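Local coordinates for protein 3-keto-5-aminohexanoate cleavage enzyme (Burkholderia xenovorans LB400, PDB 3E49) that probably cleaves beta-keto acids such as 3-keto-5-aminohexanoate, using a zinc ion bound in a TIM-barrel fold, at residues 112-117 / 153-158; 238-243 / 254-259; 259-264 / 274-279. All blocks are in the same frame, centred on the assembly; numbering follows the deposited sequence.

Contact 1: residues 112-117 / 153-158; sequences LNMGSM and ADIEFI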
loop_
_atom_site.group_PDB
_atom_site.type_symbol
_atom_site.label_atom_id
_atom_site.label_comp_id
_atom_site.label_asym_id
_atom_site.label_seq_id
_atom_site.Cartn_x
_atom_site.Cartn_y
_atom_site.Cartn_z
ATOM N N LEU A 112 -18.401 -20.261 -2.382
ATOM C CA LEU A 112 -18.844 -19.921 -1.029
ATOM C C LEU A 112 -18.579 -18.422 -0.839
ATOM O O LEU A 112 -17.415 -17.988 -0.797
ATOM C CB LEU A 112 -18.106 -20.763 0.031
ATOM C CG LEU A 112 -18.355 -20.581 1.545
ATOM C CD1 LEU A 112 -19.785 -20.405 1.910
ATOM C CD2 LEU A 112 -17.792 -21.755 2.337
ATOM N N ASN A 113 -19.647 -17.643 -0.806
ATOM C CA ASN A 113 -19.559 -16.210 -0.595
ATOM C C ASN A 113 -19.197 -15.988 0.875
ATOM O O ASN A 113 -19.783 -16.608 1.743
ATOM C CB ASN A 113 -20.872 -15.555 -0.995
ATOM C CG ASN A 113 -20.853 -14.037 -0.856
ATOM O OD1 ASN A 113 -20.527 -13.506 0.179
ATOM N ND2 ASN A 113 -21.280 -13.356 -1.895
HETATM N N MSE A 114 -18.249 -15.090 1.169
HETATM C CA MSE A 114 -17.740 -15.030 2.536
HETATM C C MSE A 114 -18.263 -13.997 3.486
HETATM O O MSE A 114 -17.627 -13.725 4.507
HETATM C CB MSE A 114 -16.194 -15.033 2.507
HETATM C CG MSE A 114 -15.610 -16.400 2.161
HETATM SE SE MSE A 114 -16.073 -17.775 3.449
HETATM C CE MSE A 114 -15.540 -17.072 4.984
ATOM N N GLY A 115 -19.427 -13.438 3.219
ATOM C CA GLY A 115 -19.981 -12.459 4.129
ATOM C C GLY A 115 -21.244 -11.869 3.545
ATOM O O GLY A 115 -21.352 -11.768 2.324
ATOM N N SER A 116 -22.193 -11.507 4.413
ATOM C CA SER A 116 -23.443 -10.891 3.989
ATOM C C SER A 116 -23.102 -9.508 3.448
ATOM O O SER A 116 -22.207 -8.835 3.942
ATOM C CB SER A 116 -24.446 -10.771 5.156
ATOM O OG SER A 116 -24.756 -12.026 5.745
HETATM N N MSE A 117 -23.776 -9.110 2.381
HETATM C CA MSE A 117 -23.491 -7.838 1.741
HETATM C C MSE A 117 -24.635 -7.362 0.858
HETATM O O MSE A 117 -25.465 -8.159 0.449
HETATM C CB MSE A 117 -22.280 -8.039 0.805
HETATM C CG MSE A 117 -22.507 -9.226 -0.250
HETATM SE SE MSE A 117 -20.903 -9.368 -1.305
HETATM C CE MSE A 117 -21.061 -7.687 -2.438
ATOM N N ALA A 153 -23.112 -18.277 10.847
ATOM C CA ALA A 153 -23.767 -19.587 10.973
ATOM C C ALA A 153 -23.940 -20.260 9.627
ATOM O O ALA A 153 -23.672 -21.466 9.490
ATOM C CB ALA A 153 -25.125 -19.476 11.704
ATOM N N ASP A 154 -24.384 -19.504 8.629
ATOM C CA ASP A 154 -24.541 -20.020 7.273
ATOM C C ASP A 154 -23.232 -20.604 6.743
ATOM O O ASP A 154 -23.187 -21.707 6.200
ATOM C CB ASP A 154 -24.961 -18.900 6.309
ATOM C CG ASP A 154 -26.383 -18.375 6.555
ATOM O OD1 ASP A 154 -27.219 -19.099 7.142
ATOM O OD2 ASP A 154 -26.660 -17.225 6.141
ATOM N N ILE A 155 -22.151 -19.850 6.909
ATOM C CA ILE A 155 -20.848 -20.286 6.390
ATOM C C ILE A 155 -20.380 -21.537 7.112
ATOM O O ILE A 155 -19.951 -22.473 6.471
ATOM C CB ILE A 155 -19.792 -19.166 6.467
ATOM C CG1 ILE A 155 -20.228 -17.957 5.598
ATOM C CG2 ILE A 155 -18.443 -19.704 6.049
ATOM C CD1 ILE A 155 -19.569 -16.646 6.010
ATOM N N GLU A 156 -20.487 -21.543 8.431
ATOM C CA GLU A 156 -20.147 -22.718 9.218
ATOM C C GLU A 156 -20.950 -23.936 8.734
ATOM O O GLU A 156 -20.424 -25.030 8.586
ATOM C CB GLU A 156 -20.439 -22.447 10.692
ATOM C CG GLU A 156 -19.960 -23.563 11.612
ATOM C CD GLU A 156 -20.274 -23.294 13.086
ATOM O OE1 GLU A 156 -20.581 -22.128 13.469
ATOM O OE2 GLU A 156 -20.193 -24.257 13.868
ATOM N N PHE A 157 -22.237 -23.730 8.461
ATOM C CA PHE A 157 -23.088 -24.816 7.982
ATOM C C PHE A 157 -22.619 -25.355 6.646
ATOM O O PHE A 157 -22.515 -26.577 6.455
ATOM C CB PHE A 157 -24.546 -24.346 7.910
ATOM C CG PHE A 157 -25.492 -25.427 7.512
ATOM C CD1 PHE A 157 -25.969 -26.317 8.457
ATOM C CD2 PHE A 157 -25.841 -25.604 6.185
ATOM C CE1 PHE A 157 -26.823 -27.343 8.083
ATOM C CE2 PHE A 157 -26.691 -26.627 5.800
ATOM C CZ PHE A 157 -27.192 -27.492 6.755
ATOM N N ILE A 158 -22.317 -24.460 5.706
ATOM C CA ILE A 158 -21.839 -24.888 4.381
ATOM C C ILE A 158 -20.500 -25.635 4.500
ATOM O O ILE A 158 -20.295 -26.684 3.884
ATOM C CB ILE A 158 -21.708 -23.669 3.438
ATOM C CG1 ILE A 158 -23.088 -23.053 3.203
ATOM C CG2 ILE A 158 -21.084 -24.085 2.116
ATOM C CD1 ILE A 158 -23.090 -21.649 2.639
#

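Contact 2: residues 238-243 / 254-259; sequences RHQIPL and VRVGLE. With ZN (zinc ion), chain E.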
loop_
_atom_site.group_PDB
_atom_site.type_symbol
_atom_site.label_atom_id
_atom_site.label_comp_id
_atom_site.label_asym_id
_atom_site.label_seq_id
_atom_site.Cartn_x
_atom_site.Cartn_y
_atom_site.Cartn_z
ATOM N N ARG A 238 -15.926 -4.680 -17.496
ATOM C CA ARG A 238 -14.748 -4.187 -18.221
ATOM C C ARG A 238 -13.421 -4.416 -17.505
ATOM O O ARG A 238 -12.364 -4.355 -18.122
ATOM C CB ARG A 238 -14.855 -2.667 -18.514
ATOM C CG ARG A 238 -14.565 -1.726 -17.335
ATOM C CD ARG A 238 -14.672 -0.259 -17.792
ATOM N NE ARG A 238 -14.569 0.735 -16.710
ATOM C CZ ARG A 238 -13.509 1.504 -16.444
ATOM N NH1 ARG A 238 -12.404 1.439 -17.174
ATOM N NH2 ARG A 238 -13.564 2.366 -15.433
ATOM N N HIS A 239 -13.468 -4.662 -16.202
ATOM C CA HIS A 239 -12.259 -4.861 -15.380
ATOM C C HIS A 239 -11.786 -6.285 -15.417
ATOM O O HIS A 239 -10.724 -6.621 -14.869
ATOM C CB HIS A 239 -12.575 -4.497 -13.935
ATOM C CG HIS A 239 -13.143 -3.125 -13.813
ATOM N ND1 HIS A 239 -12.398 -2.017 -14.109
ATOM C CD2 HIS A 239 -14.383 -2.688 -13.499
ATOM C CE1 HIS A 239 -13.156 -0.942 -13.971
ATOM N NE2 HIS A 239 -14.363 -1.319 -13.593
ATOM N N GLN A 240 -12.552 -7.114 -16.105
ATOM C CA GLN A 240 -12.220 -8.527 -16.162
ATOM C C GLN A 240 -10.758 -8.793 -16.588
ATOM O O GLN A 240 -9.996 -9.482 -15.904
ATOM C CB GLN A 240 -13.155 -9.225 -17.133
ATOM C CG GLN A 240 -12.903 -10.766 -17.247
ATOM C CD GLN A 240 -13.874 -11.414 -18.230
ATOM O OE1 GLN A 240 -13.689 -11.360 -19.474
ATOM N NE2 GLN A 240 -14.944 -11.975 -17.682
ATOM N N ILE A 241 -10.398 -8.344 -17.773
ATOM C CA ILE A 241 -9.063 -8.644 -18.289
ATOM C C ILE A 241 -7.950 -7.841 -17.610
ATOM O O ILE A 241 -6.930 -8.396 -17.240
ATOM C CB ILE A 241 -8.971 -8.562 -19.853
ATOM C CG1 ILE A 241 -10.044 -9.436 -20.491
ATOM C CG2 ILE A 241 -7.506 -8.916 -20.309
ATOM C CD1 ILE A 241 -9.861 -11.005 -20.238
ATOM N N PRO A 242 -8.108 -6.519 -17.448
ATOM C CA PRO A 242 -7.029 -5.819 -16.765
ATOM C C PRO A 242 -6.666 -6.333 -15.384
ATOM O O PRO A 242 -5.487 -6.457 -15.038
ATOM C CB PRO A 242 -7.580 -4.363 -16.638
ATOM C CG PRO A 242 -8.540 -4.233 -17.782
ATOM C CD PRO A 242 -9.168 -5.625 -17.920
ATOM N N LEU A 243 -7.658 -6.601 -14.552
ATOM C CA LEU A 243 -7.367 -7.075 -13.200
ATOM C C LEU A 243 -6.807 -8.501 -13.242
ATOM O O LEU A 243 -5.872 -8.817 -12.536
ATOM C CB LEU A 243 -8.616 -6.941 -12.284
ATOM C CG LEU A 243 -9.052 -5.479 -11.936
ATOM C CD1 LEU A 243 -10.272 -5.503 -10.985
ATOM C CD2 LEU A 243 -7.872 -4.726 -11.270
ATOM N N VAL A 254 -6.631 -16.935 -12.639
ATOM C CA VAL A 254 -7.583 -15.980 -13.238
ATOM C C VAL A 254 -8.998 -16.521 -13.447
ATOM O O VAL A 254 -9.184 -17.694 -13.721
ATOM C CB VAL A 254 -7.028 -15.514 -14.597
ATOM C CG1 VAL A 254 -5.657 -14.826 -14.407
ATOM C CG2 VAL A 254 -6.897 -16.714 -15.603
ATOM N N ARG A 255 -9.990 -15.647 -13.401
ATOM C CA ARG A 255 -11.377 -16.036 -13.637
ATOM C C ARG A 255 -11.955 -15.159 -14.701
ATOM O O ARG A 255 -11.825 -13.933 -14.635
ATOM C CB ARG A 255 -12.244 -15.978 -12.384
ATOM C CG ARG A 255 -13.699 -16.228 -12.622
ATOM C CD ARG A 255 -14.428 -16.492 -11.372
ATOM N NE ARG A 255 -15.853 -16.271 -11.557
ATOM C CZ ARG A 255 -16.783 -16.490 -10.647
ATOM N NH1 ARG A 255 -16.498 -17.062 -9.494
ATOM N NH2 ARG A 255 -18.023 -16.165 -10.918
ATOM N N VAL A 256 -12.555 -15.809 -15.691
ATOM C CA VAL A 256 -13.252 -15.124 -16.773
ATOM C C VAL A 256 -14.680 -15.715 -16.877
ATOM O O VAL A 256 -15.063 -16.557 -16.075
ATOM C CB VAL A 256 -12.476 -15.160 -18.111
ATOM C CG1 VAL A 256 -11.103 -14.465 -17.951
ATOM C CG2 VAL A 256 -12.281 -16.596 -18.634
ATOM N N GLY A 257 -15.455 -15.254 -17.854
ATOM C CA GLY A 257 -16.807 -15.767 -18.081
ATOM C C GLY A 257 -17.913 -14.756 -18.215
ATOM O O GLY A 257 -17.847 -13.692 -17.633
ATOM N N LEU A 258 -18.962 -15.143 -18.943
ATOM C CA LEU A 258 -20.143 -14.297 -19.185
ATOM C C LEU A 258 -20.965 -14.045 -17.932
ATOM O O LEU A 258 -21.743 -13.060 -17.858
ATOM C CB LEU A 258 -21.000 -14.851 -20.353
ATOM C CG LEU A 258 -20.628 -14.516 -21.811
ATOM C CD1 LEU A 258 -19.183 -14.553 -22.120
ATOM C CD2 LEU A 258 -21.411 -15.458 -22.786
ATOM N N GLU A 259 -20.766 -14.881 -16.916
ATOM C CA GLU A 259 -21.367 -14.620 -15.617
ATOM C C GLU A 259 -20.905 -13.246 -15.082
ATOM O O GLU A 259 -21.674 -12.538 -14.479
ATOM C CB GLU A 259 -20.939 -15.665 -14.590
ATOM C CG GLU A 259 -21.253 -15.255 -13.163
ATOM C CD GLU A 259 -21.260 -16.353 -12.137
ATOM O OE1 GLU A 259 -21.240 -17.562 -12.483
ATOM O OE2 GLU A 259 -21.298 -15.960 -10.953
HETATM ZN ZN ZN E . -21.402 -17.526 -9.432
HETATM O O HOH W 1 -11.031 -11.414 -14.006
HETATM O O HOH W 2 -21.647 -18.004 -7.122
HETATM O O HOH W 3 -19.842 -16.124 -8.278
#

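Contact 3: residues 259-264 / 274-279; sequences EDSLWI and AAQVRK. With ZN (zinc ion), chain E.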
loop_
_atom_site.group_PDB
_atom_site.type_symbol
_atom_site.label_atom_id
_atom_site.label_comp_id
_atom_site.label_asym_id
_atom_site.label_seq_id
_atom_site.Cartn_x
_atom_site.Cartn_y
_atom_site.Cartn_z
ATOM N N GLU A 259 -20.766 -14.881 -16.916
ATOM C CA GLU A 259 -21.367 -14.620 -15.617
ATOM C C GLU A 259 -20.905 -13.246 -15.082
ATOM O O GLU A 259 -21.674 -12.538 -14.479
ATOM C CB GLU A 259 -20.939 -15.665 -14.590
ATOM C CG GLU A 259 -21.253 -15.255 -13.163
ATOM C CD GLU A 259 -21.260 -16.353 -12.137
ATOM O OE1 GLU A 259 -21.240 -17.562 -12.483
ATOM O OE2 GLU A 259 -21.298 -15.960 -10.953
ATOM N N ASP A 260 -19.614 -12.967 -15.295
ATOM C CA ASP A 260 -18.876 -11.822 -14.742
ATOM C C ASP A 260 -18.803 -10.616 -15.662
ATOM O O ASP A 260 -18.817 -9.488 -15.184
ATOM C CB ASP A 260 -17.437 -12.261 -14.429
ATOM C CG ASP A 260 -17.365 -13.486 -13.494
ATOM O OD1 ASP A 260 -18.297 -13.722 -12.696
ATOM O OD2 ASP A 260 -16.378 -14.244 -13.552
ATOM N N SER A 261 -18.695 -10.847 -16.961
ATOM C CA SER A 261 -18.629 -9.789 -17.961
ATOM C C SER A 261 -19.300 -10.227 -19.236
ATOM O O SER A 261 -19.048 -11.328 -19.727
ATOM C CB SER A 261 -17.197 -9.417 -18.336
ATOM O OG SER A 261 -17.230 -8.341 -19.292
ATOM N N LEU A 262 -20.112 -9.351 -19.815
ATOM C CA LEU A 262 -20.762 -9.661 -21.083
ATOM C C LEU A 262 -19.904 -9.289 -22.299
ATOM O O LEU A 262 -20.211 -9.716 -23.422
ATOM C CB LEU A 262 -22.120 -8.957 -21.160
ATOM C CG LEU A 262 -23.226 -9.428 -20.217
ATOM C CD1 LEU A 262 -24.483 -8.744 -20.459
ATOM C CD2 LEU A 262 -23.453 -10.926 -20.427
ATOM N N TRP A 263 -18.773 -8.620 -22.054
ATOM C CA TRP A 263 -17.924 -8.033 -23.108
ATOM C C TRP A 263 -16.633 -8.725 -23.439
ATOM O O TRP A 263 -16.043 -9.393 -22.615
ATOM C CB TRP A 263 -17.536 -6.582 -22.718
ATOM C CG TRP A 263 -18.642 -5.902 -22.110
ATOM C CD1 TRP A 263 -18.911 -5.800 -20.767
ATOM C CD2 TRP A 263 -19.722 -5.262 -22.791
ATOM N NE1 TRP A 263 -20.095 -5.131 -20.579
ATOM C CE2 TRP A 263 -20.617 -4.794 -21.803
ATOM C CE3 TRP A 263 -20.016 -5.035 -24.139
ATOM C CZ2 TRP A 263 -21.791 -4.105 -22.123
ATOM C CZ3 TRP A 263 -21.176 -4.364 -24.462
ATOM C CH2 TRP A 263 -22.049 -3.889 -23.457
ATOM N N ILE A 264 -16.182 -8.522 -24.675
ATOM C CA ILE A 264 -14.931 -9.082 -25.134
ATOM C C ILE A 264 -13.965 -7.982 -25.455
ATOM O O ILE A 264 -12.772 -8.198 -25.546
ATOM C CB ILE A 264 -15.113 -10.004 -26.340
ATOM C CG1 ILE A 264 -13.823 -10.797 -26.614
ATOM C CG2 ILE A 264 -15.588 -9.209 -27.583
ATOM C CD1 ILE A 264 -13.386 -11.718 -25.487
ATOM N N ALA A 274 -15.618 -18.971 -24.228
ATOM C CA ALA A 274 -14.323 -19.334 -24.775
ATOM C C ALA A 274 -13.555 -18.139 -25.362
ATOM O O ALA A 274 -12.343 -18.068 -25.273
ATOM C CB ALA A 274 -14.482 -20.468 -25.811
ATOM N N ALA A 275 -14.247 -17.173 -25.937
ATOM C CA ALA A 275 -13.601 -15.997 -26.475
ATOM C C ALA A 275 -12.801 -15.312 -25.357
ATOM O O ALA A 275 -11.666 -14.878 -25.575
ATOM C CB ALA A 275 -14.657 -15.038 -27.026
ATOM N N GLN A 276 -13.402 -15.241 -24.165
ATOM C CA GLN A 276 -12.771 -14.616 -22.992
ATOM C C GLN A 276 -11.596 -15.412 -22.461
ATOM O O GLN A 276 -10.605 -14.816 -21.993
ATOM C CB GLN A 276 -13.808 -14.389 -21.902
ATOM C CG GLN A 276 -14.834 -13.333 -22.255
ATOM C CD GLN A 276 -15.842 -13.102 -21.152
ATOM O OE1 GLN A 276 -15.932 -13.900 -20.231
ATOM N NE2 GLN A 276 -16.571 -11.981 -21.215
ATOM N N VAL A 277 -11.678 -16.751 -22.544
ATOM C CA VAL A 277 -10.565 -17.594 -22.138
ATOM C C VAL A 277 -9.416 -17.305 -23.094
ATOM O O VAL A 277 -8.247 -17.208 -22.689
ATOM C CB VAL A 277 -10.935 -19.109 -22.142
ATOM C CG1 VAL A 277 -9.708 -19.970 -21.861
ATOM C CG2 VAL A 277 -12.056 -19.436 -21.124
ATOM N N ARG A 278 -9.719 -17.177 -24.378
ATOM C CA ARG A 278 -8.657 -16.875 -25.363
ATOM C C ARG A 278 -8.015 -15.525 -25.131
ATOM O O ARG A 278 -6.811 -15.369 -25.297
ATOM C CB ARG A 278 -9.184 -16.967 -26.801
ATOM C CG ARG A 278 -9.478 -18.399 -27.236
ATOM C CD ARG A 278 -9.755 -18.531 -28.730
ATOM N NE ARG A 278 -10.977 -17.868 -29.145
ATOM C CZ ARG A 278 -12.183 -18.399 -29.121
ATOM N NH1 ARG A 278 -12.368 -19.650 -28.711
ATOM N NH2 ARG A 278 -13.207 -17.668 -29.527
ATOM N N LYS A 279 -8.807 -14.549 -24.737
ATOM C CA LYS A 279 -8.287 -13.206 -24.520
ATOM C C LYS A 279 -7.296 -13.193 -23.362
ATOM O O LYS A 279 -6.200 -12.689 -23.506
ATOM C CB LYS A 279 -9.423 -12.209 -24.296
ATOM C CG LYS A 279 -9.088 -10.747 -24.589
ATOM C CD LYS A 279 -8.789 -10.584 -26.080
ATOM C CE LYS A 279 -8.473 -9.165 -26.480
ATOM N NZ LYS A 279 -7.699 -9.132 -27.791
HETATM ZN ZN ZN E . -21.402 -17.526 -9.432
HETATM O O HOH W 2 -21.647 -18.004 -7.122
HETATM O O HOH W 3 -19.842 -16.124 -8.278
#

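Contact 1: residues 112-117 / 153-158
Leu112 and Ile158 make the tight end of this contact, with methyl against methyl: Leu112 CD1 sits 3.6 Å from Ile158 CD1, and the two side chains run antiparallel alongside one another. Ile158 CG2 touches both leucine methyls, 3.9 Å from Leu112 CD1 and slightly farther from CD2. Contacts at Ile155 are broader but a little longer. Met114, a selenomethionine, starts out with its CB pointing away from the helix, but the chain bends at chi2 (-62°) and chi3 (-54°) and folds back, so that SE lies 4.0 Å from Ile155 CG2 and the two side chains are roughly perpendicular. Ile155 CD1 rests on the Met114 carbonyl, 3.8 Å from O, while that oxygen is hydrogen-bonded by Asn181 ND2. The strand ends in an Asx turn around Met114, with Gly115 N donating to Asn113 OD1 at 3.2 Å. Phe157, on the solvent side, is exposed and touches Leu99 of helix 95-105. Phe169 and Phe185 extend the apolar layer. Adhesion between barrel strand 109-113 and helix 152-163 is therefore a matter of dispersion and shape, while the turn's own bond and Asn181 take up Asn113 OD1 and Met114 O.

Contact 2: residues 238-243 / 254-259
The carboxamide of Gln240 lies with one face on Val256: its CD is 4.0 Å from Val256 CB, which stands nearly straight over the amide plane. Over the other face sits Ser261, whose CB is near Gln240 NE2. CG stands anti to the backbone N (chi1 -179°) and chi2 is also extended, so the amide is carried the full length of the side chain to the end of the strand. There NE2 gives a weak, bent hydrogen bond to Gly257 O, 3.4 Å away, and a second weak one to Gln276 OE1. A second flat group, the Arg255 guanidinium, receives Glu259 OE2 at its edge and in its plane, in a salt bridge 3.3 Å from NH2. NH1 is paired with Glu170 and NE with Asp260, so three carboxylates hold the group's rotation.

Away from the amide, Ile241 CD1 touches Val256 CG1 at 4.3 Å, and both side chains lean on Ile280 of helix 273-286. A water bridges the main chains, 2.9 Å from Gln240 O and 2.7 Å from Arg255 O. Gly257 adopts backbone angles (130°/153°) that a side chain would not tolerate, since a CB would run into the carbonyl oxygen of Val256.

Helix 240-248 and strand 253-256 close the beta-alpha-beta unit that starts with strand 229-235. Past the strand, Glu259 OE2 binds zinc at 2.2 Å, with His50, His52 and two waters completing the site. The two faces of the strand thus differ in chemistry: the Val256 side meets the helix by van der Waals contact, one weak hydrogen bond and a bridging water, whereas Arg255 is a second-shell residue that probably helps to position the zinc ligand Glu259.

Contact 3: residues 259-264 / 274-279
Gln276 joins the helix to the loop by hydrogen bonds from one nitrogen. Its NE2 donates to Ser261 O at 3.0 Å and to Trp263 O at the same distance, so both N-H groups are spent on loop carbonyls two residues apart. Neither acceptor is met on a lone pair: the nitrogen stands well above each carbonyl plane, by 53° at Ser261 and 41° at Trp263. On the glutamine's own side the Ser261 oxygen lies close to the amide plane, while that of Trp263 is more tilted. CG anti to the carbonyl carbon (chi1 -68°) and an extended chi2 reach the amide out from the helix, and OE1 takes a weak hydrogen bond from Gly257 N.

The loop also braces itself. Ser261 OG accepts from Trp263 N at 3.2 Å, an ST turn that fixes the bend between the two carbonyls held by Gln276.

Van der Waals contact is concentrated in one methyl. Ile264 CD1 lies 3.6 Å from Ala275 O; its apolar partners are Ala275 CB, at 3.9 Å, and Gln276 CG. Farther along the helix, Lys279 CB is 4.2 Å from Ile264 CD1. Lys279 NZ is hydrogen-bonded to Gln282 OE1 and to Glu285 O of the third subunit.

Glu259, the zinc ligand, lies near the start of the loop and does not touch residues 274-279. Helix 273-286 is flanked by helix 240-248, which it meets through Ile280, and by helix 31-44, where Val277 meets Ala44; Val277 also packs on Ile10 of barrel strand 10-13.

How the contacts relate
From the N terminus, contact 1 comes first: it closes a 35-residue excursion that leaves strand 109-113 and returns on helix 152-163. Contact 2 follows with a shorter closure, the 10 residues between 238-243 and 254-259, and contact 3 closes a connection of nine residues that includes strand 268-269. The three run in series, none nested or crossed. Contacts 2 and 3 share Glu259, and their centres are 7 Å apart, so helix 240-248, strand 253-256 and helix 273-286 form one linked block. Contact 1 lies across the chain's centre, about 24 Å from contact 2 between centres; the same barrel sheet joins them, while contacts 2 and 3 both reach the third subunit.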